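Long-range contacts in Rep protein (Adeno-associated virus - 5, PDB 1M55), which probably binds the viral replication origin and nicks DNA as the endonuclease domain that starts rolling-circle-type replication of the viral genome: residues 1-6 with 94-99; 72-77 with 166-171. One frame throughout, in Å; residues are numbered along the deposited sequence.

Contact 1 of 2, residues 1-6 with 94-99; sequences MATFYE and VETSGI. With ZN (zinc ion), chain D.
The Tyr5 ring lies against the methyl of Thr96: CG2 stands 3.6 Å from the ring centroid and only 9° off the ring normal, a CH-pi contact over the centre of one face. Tyr5 CG is anti to the carbonyl carbon (chi1 -75°); at the far end of the ring OH donates to the carbonyl O of Ile99 (OH to O 2.8 Å), which meets the ring at its edge, in plane. Tyr5 CE1 also packs on Ile99 CB. The hydroxyls of Thr3 and Thr96 share a hydrogen bond, OG1 to OG1 2.7 Å. Strands 3-10 and 88-95 of the antiparallel sheet pair here: Tyr5 and Val94 form a hydrogen-bonded pair (Tyr5 N to Val94 O 2.9 Å, 169° at the hydrogen), Phe4 and Glu95 a non-hydrogen-bonded one with CA atoms 4.0 Å apart. Past the pairing, Thr96 N still donates to Thr3 O before a type II turn, closed by Ile99 N to Thr96 O, carries the chain toward helix 101-118, whose Leu104 touches both Tyr5 and Ile99. The end of the Glu95 side chain leads away from strand 3-10; its OE2 binds zinc at 2.2 Å and accepts from Lys76 N.

Contact 2 of 2, residues 72-77 with 166-171; sequences KQESKF and WTNLDE. With ZN (zinc ion), chain D.
One side-chain amide, that of Asn168, bridges Ser75 O and Phe77 N, the backbone groups on either side of Lys76. Its OD1 accepts from Phe77 N (2.8 Å, 155° at the hydrogen), while ND2 donates to Ser75 O at 3.1 Å, with that oxygen near the amide plane. Asn168 CG lies between the backbone N and the carbonyl carbon (chi1 59°), and the amide leans over one face of the Phe77 ring at its CD2-CE2 side, OD1 above the face and CG 3.5 Å from CE2, the planes 34° apart. Phe77 O takes the hydroxyl of Thr167, OG1 to O 2.7 Å and in the carbonyl plane, plus a weak bond from Asn168 N. Thr167 OG1 in turn accepts from Leu169 N, an ST turn that bends the chain as strand 162-167 ends. A bend at chi2 of Lys76 sets its CD beside Asn168 OD1 (3.5 Å). Lys76 CB packs on Leu169 CD2, and NZ donates to Asn168 O at 3.0 Å. These bonds join the end of strand 162-167 to the start of strand 77-83, just after the loop whose Gln73 OE1 binds zinc at 2.3 Å. With OD1 bonded to an N-H, and ND2 to a carbonyl and to a water held by Glu74 OE2, the partners settle which end of the amide is oxygen, and the group is probably held against flipping.

Centres 10 Å apart, the two contacts both reach the same antiparallel sheet and lie on the same side of the chain's centre. Their segments alternate along the sequence, 1-6, 72-77, 94-99, 166-171, so the chain visits each contact in turn. Strand 77-83 connects them, pairing with 88-95 on the contact 1 side and with 162-167 on the contact 2 side. They touch through Glu95 and residues 75-76, and each supplies one ligand to the same zinc, Glu95 from one and Gln73 from the other, with two shared waters completing the observed ligands. A second zinc in the same domain, separate from this one, is bound by Glu82, His89 and His91, the latter two consistent with the two-histidine metal motif of Rep nucleases.

Contact 1 of 2, residues 1-6 with 94-99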
loop_
_atom_site.group_PDB
_atom_site.type_symbol
_atom_site.label_atom_id
_atom_site.label_comp_id
_atom_site.label_asym_id
_atom_site.label_seq_id
_atom_site.Cartn_x
_atom_site.Cartn_y
_atom_site.Cartn_z
ATOM N N MET A 1 11.744 -17.892 -5.293
ATOM C CA MET A 1 11.725 -16.682 -4.479
ATOM C C MET A 1 10.426 -16.598 -3.682
ATOM O O MET A 1 9.500 -17.380 -3.911
ATOM C CB MET A 1 11.879 -15.447 -5.368
ATOM C CG MET A 1 13.122 -15.474 -6.240
ATOM S SD MET A 1 13.447 -13.891 -7.032
ATOM C CE MET A 1 14.708 -13.226 -5.919
ATOM N N ALA A 2 10.366 -15.657 -2.743
ATOM C CA ALA A 2 9.184 -15.473 -1.905
ATOM C C ALA A 2 7.959 -15.074 -2.728
ATOM O O ALA A 2 8.063 -14.254 -3.641
ATOM C CB ALA A 2 9.463 -14.428 -0.831
ATOM N N THR A 3 6.808 -15.656 -2.396
ATOM C CA THR A 3 5.554 -15.374 -3.094
ATOM C C THR A 3 4.656 -14.406 -2.310
ATOM O O THR A 3 4.580 -14.475 -1.077
ATOM C CB THR A 3 4.786 -16.679 -3.408
ATOM O OG1 THR A 3 4.538 -17.407 -2.197
ATOM C CG2 THR A 3 5.596 -17.548 -4.364
ATOM N N PHE A 4 3.946 -13.544 -3.035
ATOM C CA PHE A 4 3.078 -12.531 -2.437
ATOM C C PHE A 4 1.745 -12.383 -3.155
ATOM O O PHE A 4 1.625 -12.693 -4.341
ATOM C CB PHE A 4 3.746 -11.146 -2.516
ATOM C CG PHE A 4 5.088 -11.062 -1.855
ATOM C CD1 PHE A 4 6.227 -11.537 -2.496
ATOM C CD2 PHE A 4 5.217 -10.507 -0.589
ATOM C CE1 PHE A 4 7.475 -11.465 -1.881
ATOM C CE2 PHE A 4 6.456 -10.428 0.033
ATOM C CZ PHE A 4 7.587 -10.908 -0.612
ATOM N N TYR A 5 0.755 -11.889 -2.420
ATOM C CA TYR A 5 -0.559 -11.578 -2.974
ATOM C C TYR A 5 -0.475 -10.060 -3.098
ATOM O O TYR A 5 0.353 -9.434 -2.424
ATOM C CB TYR A 5 -1.687 -11.890 -1.983
ATOM C CG TYR A 5 -2.011 -13.352 -1.801
ATOM C CD1 TYR A 5 -1.982 -13.936 -0.537
ATOM C CD2 TYR A 5 -2.386 -14.144 -2.888
ATOM C CE1 TYR A 5 -2.325 -15.272 -0.355
ATOM C CE2 TYR A 5 -2.726 -15.480 -2.719
ATOM C CZ TYR A 5 -2.696 -16.038 -1.451
ATOM O OH TYR A 5 -3.032 -17.363 -1.286
ATOM N N GLU A 6 -1.279 -9.472 -3.980
ATOM C CA GLU A 6 -1.297 -8.023 -4.118
ATOM C C GLU A 6 -2.708 -7.510 -3.948
ATOM O O GLU A 6 -3.641 -7.989 -4.594
ATOM C CB GLU A 6 -0.774 -7.532 -5.472
ATOM C CG GLU A 6 -0.814 -5.991 -5.566
ATOM C CD GLU A 6 -0.440 -5.440 -6.930
ATOM O OE1 GLU A 6 -1.114 -5.788 -7.923
ATOM O OE2 GLU A 6 0.508 -4.632 -7.003
ATOM N N VAL A 94 1.805 -8.677 0.271
ATOM C CA VAL A 94 1.977 -9.386 1.533
ATOM C C VAL A 94 2.222 -10.848 1.186
ATOM O O VAL A 94 1.573 -11.396 0.290
ATOM C CB VAL A 94 0.745 -9.243 2.441
ATOM C CG1 VAL A 94 1.069 -9.777 3.822
ATOM C CG2 VAL A 94 0.331 -7.779 2.541
ATOM N N GLU A 95 3.170 -11.482 1.869
ATOM C CA GLU A 95 3.484 -12.873 1.562
ATOM C C GLU A 95 2.284 -13.793 1.741
ATOM O O GLU A 95 1.427 -13.560 2.593
ATOM C CB GLU A 95 4.686 -13.364 2.362
ATOM C CG GLU A 95 4.412 -13.656 3.810
ATOM C CD GLU A 95 5.642 -14.170 4.520
ATOM O OE1 GLU A 95 6.341 -15.042 3.961
ATOM O OE2 GLU A 95 5.914 -13.691 5.636
ATOM N N THR A 96 2.241 -14.843 0.928
ATOM C CA THR A 96 1.143 -15.806 0.928
ATOM C C THR A 96 1.080 -16.764 2.119
ATOM O O THR A 96 0.022 -17.322 2.414
ATOM C CB THR A 96 1.187 -16.655 -0.353
ATOM O OG1 THR A 96 2.440 -17.352 -0.422
ATOM C CG2 THR A 96 1.055 -15.774 -1.581
ATOM N N SER A 97 2.216 -16.968 2.780
ATOM C CA SER A 97 2.317 -17.880 3.917
ATOM C C SER A 97 1.142 -17.824 4.894
ATOM O O SER A 97 0.803 -16.764 5.426
ATOM C CB SER A 97 3.633 -17.630 4.662
ATOM O OG SER A 97 3.928 -18.670 5.583
ATOM N N GLY A 98 0.505 -18.972 5.099
ATOM C CA GLY A 98 -0.610 -19.061 6.026
ATOM C C GLY A 98 -1.968 -18.619 5.517
ATOM O O GLY A 98 -2.967 -18.770 6.227
ATOM N N ILE A 99 -2.025 -18.097 4.295
ATOM C CA ILE A 99 -3.286 -17.624 3.723
ATOM C C ILE A 99 -3.596 -18.358 2.417
ATOM O O ILE A 99 -2.904 -18.165 1.416
ATOM C CB ILE A 99 -3.221 -16.103 3.420
ATOM C CG1 ILE A 99 -2.637 -15.330 4.612
ATOM C CG2 ILE A 99 -4.614 -15.577 3.065
ATOM C CD1 ILE A 99 -3.538 -15.265 5.822
HETATM ZN ZN ZN D . 7.071 -14.910 6.994
HETATM O O HOH W 1 6.289 -17.045 6.287
HETATM O O HOH W 2 7.874 -12.966 8.105
#

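Contact 2 of 2, residues 72-77 with 166-171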
loop_
_atom_site.group_PDB
_atom_site.type_symbol
_atom_site.label_atom_id
_atom_site.label_comp_id
_atom_site.label_asym_id
_atom_site.label_seq_id
_atom_site.Cartn_x
_atom_site.Cartn_y
_atom_site.Cartn_z
ATOM N N LYS A 72 -1.060 -15.397 11.435
ATOM C CA LYS A 72 -0.473 -15.772 12.722
ATOM C C LYS A 72 1.056 -15.664 12.724
ATOM O O LYS A 72 1.759 -16.536 13.240
ATOM C CB LYS A 72 -0.948 -17.162 13.171
ATOM C CG LYS A 72 -2.431 -17.199 13.550
ATOM C CD LYS A 72 -2.848 -18.567 14.074
ATOM C CE LYS A 72 -4.349 -18.643 14.333
ATOM N NZ LYS A 72 -4.797 -17.663 15.353
ATOM N N GLN A 73 1.557 -14.591 12.118
ATOM C CA GLN A 73 2.990 -14.308 12.052
ATOM C C GLN A 73 3.172 -12.862 11.596
ATOM O O GLN A 73 2.207 -12.217 11.176
ATOM C CB GLN A 73 3.695 -15.242 11.060
ATOM C CG GLN A 73 3.226 -15.102 9.620
ATOM C CD GLN A 73 4.222 -15.670 8.635
ATOM O OE1 GLN A 73 5.273 -15.077 8.392
ATOM N NE2 GLN A 73 3.903 -16.818 8.067
ATOM N N GLU A 74 4.392 -12.342 11.720
ATOM C CA GLU A 74 4.674 -10.987 11.263
ATOM C C GLU A 74 4.992 -11.148 9.777
ATOM O O GLU A 74 6.152 -11.259 9.388
ATOM C CB GLU A 74 5.881 -10.399 12.000
ATOM C CG GLU A 74 6.237 -8.964 11.600
ATOM C CD GLU A 74 5.297 -7.909 12.176
ATOM O OE1 GLU A 74 4.340 -8.259 12.897
ATOM O OE2 GLU A 74 5.527 -6.712 11.912
ATOM N N SER A 75 3.951 -11.218 8.956
ATOM C CA SER A 75 4.108 -11.397 7.519
ATOM C C SER A 75 5.011 -10.365 6.844
ATOM O O SER A 75 5.000 -9.177 7.198
ATOM C CB SER A 75 2.736 -11.390 6.839
ATOM O OG SER A 75 1.907 -12.432 7.326
ATOM N N LYS A 76 5.807 -10.837 5.886
ATOM C CA LYS A 76 6.697 -9.975 5.120
ATOM C C LYS A 76 5.815 -9.187 4.159
ATOM O O LYS A 76 4.792 -9.703 3.676
ATOM C CB LYS A 76 7.710 -10.807 4.331
ATOM C CG LYS A 76 8.768 -11.481 5.191
ATOM C CD LYS A 76 9.629 -10.451 5.906
ATOM C CE LYS A 76 10.748 -11.111 6.697
ATOM N NZ LYS A 76 11.684 -10.106 7.269
ATOM N N PHE A 77 6.213 -7.950 3.877
ATOM C CA PHE A 77 5.442 -7.090 2.993
ATOM C C PHE A 77 6.297 -6.029 2.328
ATOM O O PHE A 77 7.421 -5.750 2.758
ATOM C CB PHE A 77 4.336 -6.359 3.793
ATOM C CG PHE A 77 4.866 -5.371 4.821
ATOM C CD1 PHE A 77 5.194 -4.062 4.458
ATOM C CD2 PHE A 77 5.059 -5.762 6.143
ATOM C CE1 PHE A 77 5.711 -3.160 5.398
ATOM C CE2 PHE A 77 5.574 -4.868 7.092
ATOM C CZ PHE A 77 5.900 -3.567 6.717
ATOM N N TRP A 166 7.058 1.299 2.202
ATOM C CA TRP A 166 7.439 0.669 3.464
ATOM C C TRP A 166 7.686 -0.810 3.198
ATOM O O TRP A 166 7.049 -1.407 2.327
ATOM C CB TRP A 166 6.296 0.748 4.486
ATOM C CG TRP A 166 5.731 2.108 4.780
ATOM C CD1 TRP A 166 6.009 2.893 5.866
ATOM C CD2 TRP A 166 4.688 2.781 4.058
ATOM N NE1 TRP A 166 5.191 3.999 5.873
ATOM C CE2 TRP A 166 4.372 3.957 4.776
ATOM C CE3 TRP A 166 3.984 2.497 2.877
ATOM C CZ2 TRP A 166 3.379 4.850 4.355
ATOM C CZ3 TRP A 166 2.996 3.384 2.460
ATOM C CH2 TRP A 166 2.703 4.546 3.199
ATOM N N THR A 167 8.564 -1.420 3.984
ATOM C CA THR A 167 8.843 -2.841 3.828
ATOM C C THR A 167 9.621 -3.380 5.015
ATOM O O THR A 167 10.301 -2.622 5.719
ATOM C CB THR A 167 9.672 -3.129 2.551
ATOM O OG1 THR A 167 9.802 -4.543 2.369
ATOM C CG2 THR A 167 11.060 -2.513 2.654
ATOM N N ASN A 168 9.451 -4.672 5.275
ATOM C CA ASN A 168 10.202 -5.331 6.333
ATOM C C ASN A 168 11.119 -6.373 5.682
ATOM O O ASN A 168 11.624 -7.278 6.345
ATOM C CB ASN A 168 9.300 -5.933 7.426
ATOM C CG ASN A 168 8.327 -6.964 6.901
ATOM O OD1 ASN A 168 8.242 -7.212 5.698
ATOM N ND2 ASN A 168 7.564 -7.561 7.806
ATOM N N LEU A 169 11.314 -6.235 4.369
ATOM C CA LEU A 169 12.208 -7.112 3.616
ATOM C C LEU A 169 13.562 -6.403 3.612
ATOM O O LEU A 169 13.703 -5.323 3.034
ATOM C CB LEU A 169 11.712 -7.299 2.175
ATOM C CG LEU A 169 10.402 -8.075 2.002
ATOM C CD1 LEU A 169 9.861 -7.889 0.595
ATOM C CD2 LEU A 169 10.627 -9.550 2.310
ATOM N N ASP A 170 14.549 -7.001 4.273
ATOM C CA ASP A 170 15.889 -6.421 4.374
ATOM C C ASP A 170 16.479 -5.983 3.039
ATOM O O ASP A 170 17.102 -4.927 2.940
ATOM C CB ASP A 170 16.849 -7.403 5.059
ATOM C CG ASP A 170 16.466 -7.698 6.506
ATOM O OD1 ASP A 170 15.908 -6.806 7.183
ATOM O OD2 ASP A 170 16.732 -8.829 6.969
ATOM N N GLU A 171 16.261 -6.788 2.010
ATOM C CA GLU A 171 16.779 -6.492 0.681
ATOM C C GLU A 171 16.261 -5.173 0.104
ATOM O O GLU A 171 16.966 -4.514 -0.666
ATOM C CB GLU A 171 16.428 -7.643 -0.263
ATOM C CG GLU A 171 16.958 -7.507 -1.680
ATOM C CD GLU A 171 16.542 -8.666 -2.579
ATOM O OE1 GLU A 171 15.729 -9.512 -2.149
ATOM O OE2 GLU A 171 17.029 -8.728 -3.725
HETATM ZN ZN ZN D . 7.071 -14.910 6.994
HETATM O O HOH W 1 6.289 -17.045 6.287
HETATM O O HOH W 3 7.799 -6.155 10.462
HETATM O O HOH W 2 7.874 -12.966 8.105
HETATM O O HOH W 4 13.961 -10.037 4.829
#